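Local coordinates for protein glutathione S-transferase (Natrialba magadii ATCC 43099, PDB 6GZF) that probably transfers glutathione as a Xi-class enzyme, with likely glutathionyl-hydroquinone reductase activity, at residues A[177-182]-A[230-235]; A[185-190]-A[240-245]. All blocks are in the same frame, centred on the assembly; numbering follows the deposited sequence.

Interaction 1 of 2, residues A[177-182]-A[230-235]; sequences QEKVDQ and YLAGDR
Lys-179, one of two helix residues that meet Ala-232, is tied down at its far end by Gln-182: NZ donates to OE1 at 2.8 Å. The C=O...N angle is 132°, with the donor somewhat tilted from the carbonyl plane, and the bond links residues three apart on the same helix. With its CG anti to the backbone N (chi1 175°), Lys-179 starts toward the loop, but the bends at chi2 and chi3 lead the amine away. What remains for Ala-232 is the root of the chain, CG lying 4.4 Å from Ala-232 CB.

The closer apolar approach comes from Val-180, whose CG2 lies 4.0 Å from Ala-232 CB. One methyl thus rests between Lys-179 and Val-180 on the first turn of helix 177-192, with 94 Å² buried in all and no hydrogen bond between the two segments.

Ala-232 is presented by a tight turn. Tyr-230 N bonds to Gly-233 O at 2.9 Å, and a weak return bond runs from Gly-233 N to Tyr-230 O; the angles at Leu-231 and Ala-232 fit a type I turn. Gly-233 follows with positive phi (105°), in a conformation that calls for glycine. Val-180 also touches Thr-237, whose backbone N donates to Asp-240 OD1, consistent with one half of the N-capping box that starts helix 238-247 in the all-helical C-terminal domain of glutathione transferases.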
loop_
_atom_site.group_PDB
_atom_site.type_symbol
_atom_site.label_atom_id
_atom_site.label_comp_id
_atom_site.label_asym_id
_atom_site.label_seq_id
_atom_site.Cartn_x
_atom_site.Cartn_y
_atom_site.Cartn_z
ATOM N N GLN A 177 -29.835 12.389 -18.872
ATOM C CA GLN A 177 -29.752 10.932 -18.987
ATOM C C GLN A 177 -28.654 10.435 -19.924
ATOM O O GLN A 177 -27.905 9.521 -19.579
ATOM C CB GLN A 177 -31.097 10.370 -19.450
ATOM C CG GLN A 177 -32.230 10.592 -18.467
ATOM C CD GLN A 177 -33.567 10.127 -19.004
ATOM O OE1 GLN A 177 -33.672 9.688 -20.151
ATOM N NE2 GLN A 177 -34.601 10.219 -18.176
ATOM N N GLU A 178 -28.564 11.039 -21.104
ATOM C CA GLU A 178 -27.597 10.617 -22.112
ATOM C C GLU A 178 -26.165 10.786 -21.611
ATOM O O GLU A 178 -25.307 9.940 -21.861
ATOM C CB GLU A 178 -27.805 11.406 -23.405
ATOM C CG GLU A 178 -27.832 10.550 -24.659
ATOM C CD GLU A 178 -28.540 11.235 -25.813
ATOM O OE1 GLU A 178 -28.299 12.441 -26.027
ATOM O OE2 GLU A 178 -29.343 10.568 -26.500
ATOM N N LYS A 179 -25.917 11.880 -20.897
ATOM C CA LYS A 179 -24.603 12.141 -20.322
ATOM C C LYS A 179 -24.346 11.244 -19.115
ATOM O O LYS A 179 -23.232 10.755 -18.923
ATOM C CB LYS A 179 -24.474 13.614 -19.924
ATOM C CG LYS A 179 -23.174 13.956 -19.207
ATOM C CD LYS A 179 -21.961 13.703 -20.089
ATOM C CE LYS A 179 -21.773 14.815 -21.109
ATOM N NZ LYS A 179 -20.606 14.561 -22.000
ATOM N N VAL A 180 -25.382 11.031 -18.308
ATOM C CA VAL A 180 -25.283 10.153 -17.147
ATOM C C VAL A 180 -24.930 8.736 -17.583
ATOM O O VAL A 180 -24.059 8.096 -16.995
ATOM C CB VAL A 180 -26.595 10.131 -16.335
ATOM C CG1 VAL A 180 -26.523 9.089 -15.230
ATOM C CG2 VAL A 180 -26.879 11.505 -15.754
ATOM N N ASP A 181 -25.601 8.259 -18.627
ATOM C CA ASP A 181 -25.315 6.944 -19.187
ATOM C C ASP A 181 -23.908 6.893 -19.776
ATOM O O ASP A 181 -23.282 5.835 -19.820
ATOM C CB ASP A 181 -26.348 6.577 -20.255
ATOM C CG ASP A 181 -27.745 6.416 -19.687
ATOM O OD1 ASP A 181 -27.875 5.854 -18.578
ATOM O OD2 ASP A 181 -28.712 6.850 -20.346
ATOM N N GLN A 182 -23.415 8.044 -20.225
ATOM C CA GLN A 182 -22.083 8.126 -20.814
ATOM C C GLN A 182 -20.996 8.040 -19.747
ATOM O O GLN A 182 -20.032 7.288 -19.892
ATOM C CB GLN A 182 -21.925 9.422 -21.609
ATOM C CG GLN A 182 -20.621 9.511 -22.385
ATOM C CD GLN A 182 -20.312 10.920 -22.854
ATOM O OE1 GLN A 182 -20.025 11.806 -22.048
ATOM N NE2 GLN A 182 -20.368 11.134 -24.164
ATOM N N TYR A 230 -21.216 18.467 -9.839
ATOM C CA TYR A 230 -21.316 17.021 -9.988
ATOM C C TYR A 230 -20.805 16.568 -11.354
ATOM O O TYR A 230 -20.463 17.394 -12.201
ATOM C CB TYR A 230 -22.759 16.567 -9.771
ATOM C CG TYR A 230 -23.321 16.980 -8.427
ATOM C CD1 TYR A 230 -22.783 16.486 -7.246
ATOM C CD2 TYR A 230 -24.385 17.869 -8.340
ATOM C CE1 TYR A 230 -23.290 16.864 -6.016
ATOM C CE2 TYR A 230 -24.899 18.252 -7.115
ATOM C CZ TYR A 230 -24.348 17.746 -5.955
ATOM O OH TYR A 230 -24.858 18.124 -4.734
ATOM N N LEU A 231 -20.749 15.255 -11.554
ATOM C CA LEU A 231 -20.185 14.683 -12.775
ATOM C C LEU A 231 -20.974 15.083 -14.017
ATOM O O LEU A 231 -20.394 15.486 -15.025
ATOM C CB LEU A 231 -20.117 13.159 -12.663
ATOM C CG LEU A 231 -19.112 12.624 -11.642
ATOM C CD1 LEU A 231 -19.137 11.105 -11.605
ATOM C CD2 LEU A 231 -17.715 13.131 -11.956
ATOM N N ALA A 232 -22.296 14.972 -13.943
ATOM C CA ALA A 232 -23.154 15.417 -15.034
ATOM C C ALA A 232 -23.406 16.917 -14.921
ATOM O O ALA A 232 -24.155 17.494 -15.707
ATOM C CB ALA A 232 -24.466 14.650 -15.039
ATOM N N GLY A 233 -22.779 17.538 -13.926
ATOM C CA GLY A 233 -22.815 18.979 -13.783
ATOM C C GLY A 233 -23.716 19.494 -12.679
ATOM O O GLY A 233 -23.365 19.458 -11.499
ATOM N N ASP A 234 -24.891 19.972 -13.074
ATOM C CA ASP A 234 -25.783 20.699 -12.180
ATOM C C ASP A 234 -26.443 19.828 -11.112
ATOM O O ASP A 234 -26.750 20.306 -10.020
ATOM C CB ASP A 234 -26.865 21.402 -13.002
ATOM C CG ASP A 234 -27.571 22.496 -12.226
ATOM O OD1 ASP A 234 -26.909 23.168 -11.407
ATOM O OD2 ASP A 234 -28.788 22.686 -12.436
ATOM N N ARG A 235 -26.668 18.556 -11.423
ATOM C CA ARG A 235 -27.486 17.711 -10.557
ATOM C C ARG A 235 -26.821 16.405 -10.131
ATOM O O ARG A 235 -25.979 15.855 -10.841
ATOM C CB ARG A 235 -28.811 17.393 -11.252
ATOM C CG ARG A 235 -29.558 18.613 -11.760
ATOM C CD ARG A 235 -31.025 18.289 -11.938
ATOM N NE ARG A 235 -31.592 17.755 -10.705
ATOM C CZ ARG A 235 -32.780 17.167 -10.621
ATOM N NH1 ARG A 235 -33.213 16.711 -9.454
ATOM N NH2 ARG A 235 -33.533 17.035 -11.704
#

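Interaction 2 of 2, residues A[185-190]-A[240-245]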
loop_
_atom_site.group_PDB
_atom_site.type_symbol
_atom_site.label_atom_id
_atom_site.label_comp_id
_atom_site.label_asym_id
_atom_site.label_seq_id
_atom_site.Cartn_x
_atom_site.Cartn_y
_atom_site.Cartn_z
ATOM N N ASP A 185 -20.570 4.607 -18.181
ATOM C CA ASP A 185 -19.888 3.694 -19.090
ATOM C C ASP A 185 -18.389 3.977 -19.151
ATOM O O ASP A 185 -17.579 3.053 -19.233
ATOM C CB ASP A 185 -20.496 3.784 -20.491
ATOM C CG ASP A 185 -20.223 2.548 -21.326
ATOM O OD1 ASP A 185 -21.055 1.616 -21.297
ATOM O OD2 ASP A 185 -19.177 2.507 -22.009
ATOM N N ASN A 186 -18.021 5.254 -19.105
ATOM C CA ASN A 186 -16.623 5.649 -19.222
ATOM C C ASN A 186 -15.813 5.226 -18.000
ATOM O O ASN A 186 -14.859 4.461 -18.123
ATOM C CB ASN A 186 -16.509 7.163 -19.435
ATOM C CG ASN A 186 -15.091 7.611 -19.776
ATOM O OD1 ASN A 186 -14.124 6.862 -19.612
ATOM N ND2 ASN A 186 -14.963 8.848 -20.245
ATOM N N ILE A 187 -16.202 5.715 -16.825
ATOM C CA ILE A 187 -15.457 5.459 -15.593
ATOM C C ILE A 187 -15.449 3.987 -15.186
ATOM O O ILE A 187 -14.747 3.596 -14.253
ATOM C CB ILE A 187 -16.029 6.271 -14.414
ATOM C CG1 ILE A 187 -17.352 5.662 -13.941
ATOM C CG2 ILE A 187 -16.206 7.730 -14.800
ATOM C CD1 ILE A 187 -17.619 5.853 -12.460
ATOM N N TYR A 188 -16.237 3.178 -15.887
ATOM C CA TYR A 188 -16.431 1.781 -15.528
ATOM C C TYR A 188 -15.144 0.960 -15.547
ATOM O O TYR A 188 -14.840 0.251 -14.588
ATOM C CB TYR A 188 -17.459 1.143 -16.461
ATOM C CG TYR A 188 -17.734 -0.307 -16.152
ATOM C CD1 TYR A 188 -18.434 -0.670 -15.010
ATOM C CD2 TYR A 188 -17.297 -1.314 -17.002
ATOM C CE1 TYR A 188 -18.688 -1.991 -14.720
ATOM C CE2 TYR A 188 -17.549 -2.640 -16.721
ATOM C CZ TYR A 188 -18.245 -2.972 -15.578
ATOM O OH TYR A 188 -18.505 -4.288 -15.284
ATOM N N GLU A 189 -14.388 1.053 -16.637
ATOM C CA GLU A 189 -13.180 0.245 -16.785
ATOM C C GLU A 189 -11.941 0.836 -16.090
ATOM O O GLU A 189 -11.268 0.126 -15.343
ATOM C CB GLU A 189 -12.881 0.005 -18.270
ATOM C CG GLU A 189 -12.225 -1.337 -18.555
ATOM C CD GLU A 189 -11.616 -1.409 -19.942
ATOM O OE1 GLU A 189 -12.305 -1.044 -20.918
ATOM O OE2 GLU A 189 -10.446 -1.835 -20.053
ATOM N N PRO A 190 -11.626 2.127 -16.324
ATOM C CA PRO A 190 -10.385 2.614 -15.708
ATOM C C PRO A 190 -10.481 2.859 -14.202
ATOM O O PRO A 190 -9.454 2.828 -13.527
ATOM C CB PRO A 190 -10.129 3.931 -16.444
ATOM C CG PRO A 190 -11.479 4.401 -16.827
ATOM C CD PRO A 190 -12.243 3.159 -17.177
ATOM N N ASP A 240 -22.679 9.830 -10.178
ATOM C CA ASP A 240 -21.950 10.188 -8.969
ATOM C C ASP A 240 -21.892 9.022 -7.989
ATOM O O ASP A 240 -20.908 8.856 -7.271
ATOM C CB ASP A 240 -22.589 11.406 -8.299
ATOM C CG ASP A 240 -22.727 12.584 -9.244
ATOM O OD1 ASP A 240 -23.764 12.676 -9.933
ATOM O OD2 ASP A 240 -21.794 13.412 -9.303
ATOM N N ILE A 241 -22.952 8.219 -7.965
ATOM C CA ILE A 241 -23.023 7.069 -7.068
ATOM C C ILE A 241 -22.000 6.005 -7.462
ATOM O O ILE A 241 -21.369 5.389 -6.601
ATOM C CB ILE A 241 -24.436 6.450 -7.059
ATOM C CG1 ILE A 241 -25.471 7.500 -6.648
ATOM C CG2 ILE A 241 -24.495 5.252 -6.121
ATOM C CD1 ILE A 241 -26.865 6.946 -6.460
ATOM N N ALA A 242 -21.836 5.799 -8.765
ATOM C CA ALA A 242 -20.853 4.851 -9.275
ATOM C C ALA A 242 -19.439 5.281 -8.892
ATOM O O ALA A 242 -18.631 4.468 -8.444
ATOM C CB ALA A 242 -20.978 4.717 -10.783
ATOM N N MET A 243 -19.154 6.568 -9.066
ATOM C CA MET A 243 -17.848 7.127 -8.738
ATOM C C MET A 243 -17.586 7.106 -7.233
ATOM O O MET A 243 -16.477 6.803 -6.790
ATOM C CB MET A 243 -17.741 8.561 -9.265
ATOM C CG MET A 243 -16.391 9.220 -9.029
ATOM S SD MET A 243 -15.081 8.521 -10.049
ATOM C CE MET A 243 -14.812 9.859 -11.210
ATOM N N PHE A 244 -18.618 7.426 -6.459
ATOM C CA PHE A 244 -18.500 7.568 -5.010
ATOM C C PHE A 244 -18.072 6.285 -4.301
ATOM O O PHE A 244 -17.223 6.318 -3.413
ATOM C CB PHE A 244 -19.828 8.058 -4.425
ATOM C CG PHE A 244 -19.909 7.959 -2.928
ATOM C CD1 PHE A 244 -19.291 8.902 -2.122
ATOM C CD2 PHE A 244 -20.617 6.932 -2.326
ATOM C CE1 PHE A 244 -19.367 8.811 -0.746
ATOM C CE2 PHE A 244 -20.696 6.838 -0.951
ATOM C CZ PHE A 244 -20.072 7.778 -0.160
ATOM N N THR A 245 -18.661 5.159 -4.693
ATOM C CA THR A 245 -18.398 3.892 -4.018
ATOM C C THR A 245 -16.970 3.401 -4.249
ATOM O O THR A 245 -16.466 2.568 -3.496
ATOM C CB THR A 245 -19.384 2.803 -4.472
ATOM O OG1 THR A 245 -19.367 2.702 -5.901
ATOM C CG2 THR A 245 -20.793 3.144 -4.014
#
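The flat group facing Ile-187 is the peptide linking Ala-242 to Met-243. Ile-187 CD1 stands 3.8 Å from Met-243 N, almost straight above one face of that peptide rather than at its edge. No planar side chain of either segment enters the contact; outside them, the side chain of Trp-221 on helix 204-224 touches both Ile-187 and Met-243 and so joins a third helix to the pair.

The same CD1 methyl also meets two beta carbons, Ala-242 CB at 3.9 Å and Met-243 CB at 4.2 Å. It therefore sits like a single probe over the backbone of helix 238-247. A chi1 of 74° places CG1 between the backbone N and the carbonyl carbon, leaving CG2 anti to the carbonyl carbon, and a chi2 of 149° carries CD1 on to the helix. On the receiving side, the small Ala-242 is consistent with the close approach of the backbones, the CA atoms of Ile-187 and Met-243 being 7.4 Å apart. Met-243 directs CG anti to its own N and then bends at chi2 and chi3; its side chain also packs on Ile-191.

Just beyond Ile-187, helix 177-192 widens into a pi-type turn at 188-190 and kinks at Pro-190, whose ring nitrogen carries no proton for the preceding turn.

All three touching residues are buried, and no hydrogen bond joins the segments. The contact is apolar packing, 127 Å² in all, which suggests that it rests on shape and exclusion of water rather than on directional bonds.

Overall arrangement
Both contacts use helix 177-192: interaction 1 lies near its start and interaction 2 farther along, with centres 12 Å apart. Their partner segments are joined directly, Leu-231 N making a probable hydrogen bond to Asp-240 OD2 at 3.1 Å while Leu-231 CD1 packs 3.7 Å from Met-243 CB. The loop and helix 238-247 are therefore linked to each other as well as to helix 177-192. Interaction 1 lies away from the predicted sites. The centre of interaction 2 is about 10 Å from the chain centre, against about 19 Å for interaction 1. Its Ala-242 side chain is about 8 Å from that of Ser-150, predicted to bind glutathione, and its Met-243 side chain about 10 Å from that of Tyr-254, predicted to lower the pKa of the active-site cysteine.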